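Local coordinates for EvdO2 (PDB 4XAC), which probably acts as a 2-oxoglutarate-dependent, non-haem iron oxygenase of the phytanoyl-CoA dioxygenase family, perhaps in the biosynthesis of the antibiotic everninomicin, at the 2-oxoglutaric acid site. Residues are numbered along the deposited sequence; one frame, centred on the assembly and turned at random.

The 2-oxoglutaric acid site. Residues 72, 116, 118, 126, 129, 131, 147, 160, 209, 215, 217, 230. With AKG (2-oxoglutaric acid), chain B; NI (nickel (II) ion), chain C; IMD (imidazole), chain D.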
# COMPACT_ATOMS: atom_id res chain seq x y z
N LEU A 72 -4.71 2.69 -12.00
CA LEU A 72 -3.38 2.65 -11.44
C LEU A 72 -2.73 1.31 -11.76
O LEU A 72 -3.30 0.27 -11.43
CB LEU A 72 -3.45 2.87 -9.92
CG LEU A 72 -2.16 2.94 -9.12
CD1 LEU A 72 -1.32 4.09 -9.61
CD2 LEU A 72 -2.48 3.10 -7.64
N ILE A 116 2.68 -1.77 -6.97
CA ILE A 116 2.10 -0.58 -7.56
C ILE A 116 3.18 0.20 -8.31
O ILE A 116 4.34 0.27 -7.87
CB ILE A 116 1.45 0.33 -6.51
CG1 ILE A 116 0.48 -0.46 -5.63
CG2 ILE A 116 0.71 1.48 -7.17
CD1 ILE A 116 -0.03 0.32 -4.45
N LYS A 118 3.20 4.03 -10.09
CA LYS A 118 2.66 5.29 -10.60
C LYS A 118 3.58 5.76 -11.70
O LYS A 118 4.70 6.20 -11.41
CB LYS A 118 2.53 6.35 -9.51
CG LYS A 118 1.37 6.15 -8.54
CD LYS A 118 1.07 7.44 -7.78
CE LYS A 118 -0.35 7.95 -8.02
NZ LYS A 118 -1.40 7.31 -7.16
N THR A 126 -4.64 8.48 -5.58
CA THR A 126 -5.34 7.39 -4.94
C THR A 126 -6.20 8.05 -3.88
O THR A 126 -5.68 8.58 -2.90
CB THR A 126 -4.38 6.37 -4.27
OG1 THR A 126 -3.45 5.87 -5.24
CG2 THR A 126 -5.18 5.21 -3.70
N HIS A 129 -9.19 6.58 1.44
CA HIS A 129 -9.85 5.31 1.69
C HIS A 129 -9.25 4.66 2.93
O HIS A 129 -8.17 5.05 3.40
CB HIS A 129 -9.72 4.37 0.47
CG HIS A 129 -8.33 3.84 0.27
ND1 HIS A 129 -7.32 4.61 -0.28
CD2 HIS A 129 -7.76 2.65 0.60
CE1 HIS A 129 -6.20 3.90 -0.30
NE2 HIS A 129 -6.43 2.71 0.24
N ASP A 131 -8.26 0.67 4.07
CA ASP A 131 -8.10 -0.62 3.43
C ASP A 131 -9.18 -1.59 3.91
O ASP A 131 -9.63 -2.47 3.17
CB ASP A 131 -6.69 -1.16 3.70
CG ASP A 131 -5.60 -0.31 3.03
OD1 ASP A 131 -5.92 0.39 2.05
OD2 ASP A 131 -4.44 -0.34 3.48
N TRP A 147 4.33 -0.51 3.12
CA TRP A 147 4.48 0.08 1.80
C TRP A 147 5.93 0.49 1.61
O TRP A 147 6.34 1.52 2.12
CB TRP A 147 3.52 1.29 1.70
CG TRP A 147 3.25 2.00 0.39
CD1 TRP A 147 2.17 1.79 -0.46
CD2 TRP A 147 3.95 3.14 -0.14
NE1 TRP A 147 2.21 2.69 -1.51
CE2 TRP A 147 3.28 3.53 -1.34
CE3 TRP A 147 5.09 3.85 0.26
CZ2 TRP A 147 3.73 4.60 -2.12
CZ3 TRP A 147 5.52 4.92 -0.54
CH2 TRP A 147 4.85 5.27 -1.71
N LEU A 160 2.38 8.67 0.40
CA LEU A 160 1.13 8.51 1.13
C LEU A 160 0.90 9.65 2.12
O LEU A 160 1.86 10.23 2.66
CB LEU A 160 1.12 7.16 1.88
CG LEU A 160 1.20 5.93 0.95
CD1 LEU A 160 0.82 4.63 1.67
CD2 LEU A 160 0.32 6.12 -0.28
N HIS A 209 0.84 1.04 7.80
CA HIS A 209 -0.43 1.53 8.34
C HIS A 209 -1.43 0.43 8.64
O HIS A 209 -1.51 -0.58 7.94
CB HIS A 209 -1.08 2.58 7.41
CG HIS A 209 -1.36 2.11 6.01
ND1 HIS A 209 -0.48 2.33 4.97
CD2 HIS A 209 -2.43 1.47 5.47
CE1 HIS A 209 -0.98 1.82 3.86
NE2 HIS A 209 -2.17 1.30 4.13
N HIS A 215 -6.00 6.79 4.32
CA HIS A 215 -4.86 7.28 3.57
C HIS A 215 -5.20 7.64 2.13
O HIS A 215 -6.24 7.22 1.58
CB HIS A 215 -3.69 6.27 3.61
CG HIS A 215 -4.07 4.89 3.18
ND1 HIS A 215 -4.77 4.01 3.98
CD2 HIS A 215 -3.81 4.22 2.03
CE1 HIS A 215 -4.94 2.87 3.34
NE2 HIS A 215 -4.36 2.97 2.15
N ALA A 217 -3.06 9.04 -1.74
CA ALA A 217 -1.81 9.30 -2.45
C ALA A 217 -2.04 10.30 -3.57
O ALA A 217 -2.98 10.16 -4.35
CB ALA A 217 -1.21 8.00 -3.01
N VAL A 230 4.12 -3.52 -1.67
CA VAL A 230 3.36 -3.55 -0.42
C VAL A 230 3.25 -4.97 0.09
O VAL A 230 2.95 -5.88 -0.66
CB VAL A 230 1.95 -2.96 -0.60
CG1 VAL A 230 1.27 -2.79 0.75
CG2 VAL A 230 2.03 -1.60 -1.31
C1 AKG B . -2.16 0.94 0.32
O1 AKG B . -0.98 0.49 0.34
O2 AKG B . -3.05 0.50 1.07
C2 AKG B . -2.52 2.01 -0.66
O5 AKG B . -3.68 2.38 -0.76
C3 AKG B . -1.46 2.59 -1.53
C4 AKG B . -1.85 3.66 -2.50
C5 AKG B . -0.82 4.12 -3.49
O3 AKG B . 0.33 3.60 -3.48
O4 AKG B . -1.08 5.02 -4.32
NI NI C . -4.81 1.50 0.74
N1 IMD D . -6.35 -1.50 -1.67
C2 IMD D . -6.16 -0.89 -0.47
N3 IMD D . -5.24 0.09 -0.63
C4 IMD D . -4.85 0.10 -1.92
C5 IMD D . -5.55 -0.90 -2.58
O HOH W 1 -2.77 -2.35 1.49
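Extended backbone at His129 and His215 (strand 215-217) and a 3-10 turn beginning at Asp131 carry the metal ligands, while strands 110-118, 143-149 and 226-234 supply residues along the co-substrate. This is the HxD...H facial triad of the phytanoyl-CoA dioxygenase family, with nickel probably standing in for iron. Both histidines hold CG between backbone N and carbonyl carbon, the crowded position (chi1 71° in His129), and present NE2 to the metal at 2.1 Å. Imidazole suits this, offering an aromatic nitrogen lone pair on a rigid ring, presumably as a neutral ligand. Asp131 adds an anionic oxygen, OD1, 2.0 Å from NI.

2-Oxoglutarate, modelled at partial occupancy, chelates NI through its keto oxygen O5, opposite Asp131, and its C1-carboxylate oxygen O2, opposite His129. Imidazole, likely from crystallisation, takes the position opposite His215 in a near-octahedral shell, with N3 2.0 Å from NI.

His209 acts in the second shell. Both acceptors of its NE2-H, OD2 of Asp131 (2.9 Å, at the syn lone pair) and, in a longer bond, O2 of AKG, lie close to the plane of its ring. Two carboxylate oxygens otherwise meet here; this donor, with the metal, should ease their repulsion and fix the rotation of Asp131. A water bridges the same pair.

At the far end, the C5-carboxylate is gripped from two sides. Trp147, CG anti to backbone N (chi1 -170°), directs its indole N-H, a donor that cannot accept, edge-on at O3 (NE1 to O3 2.9 Å, 155° at H); Leu160 CG packs over the centre of its broad, flat ring. Thr126 turns OG1 anti to its carbonyl carbon and donates to O4 at 2.7 Å, a small hydroxyl that fits close beside the acid. Lys118, long enough to carry a presumably positive charge to the acid but bent near its tip and poorly ordered, adds a loose salt bridge from NZ to O4 (3.7 Å). Thr126 CG2, Ala217 CB and Leu160 CD2 provide compact apolar surfaces against the C4-C5 end.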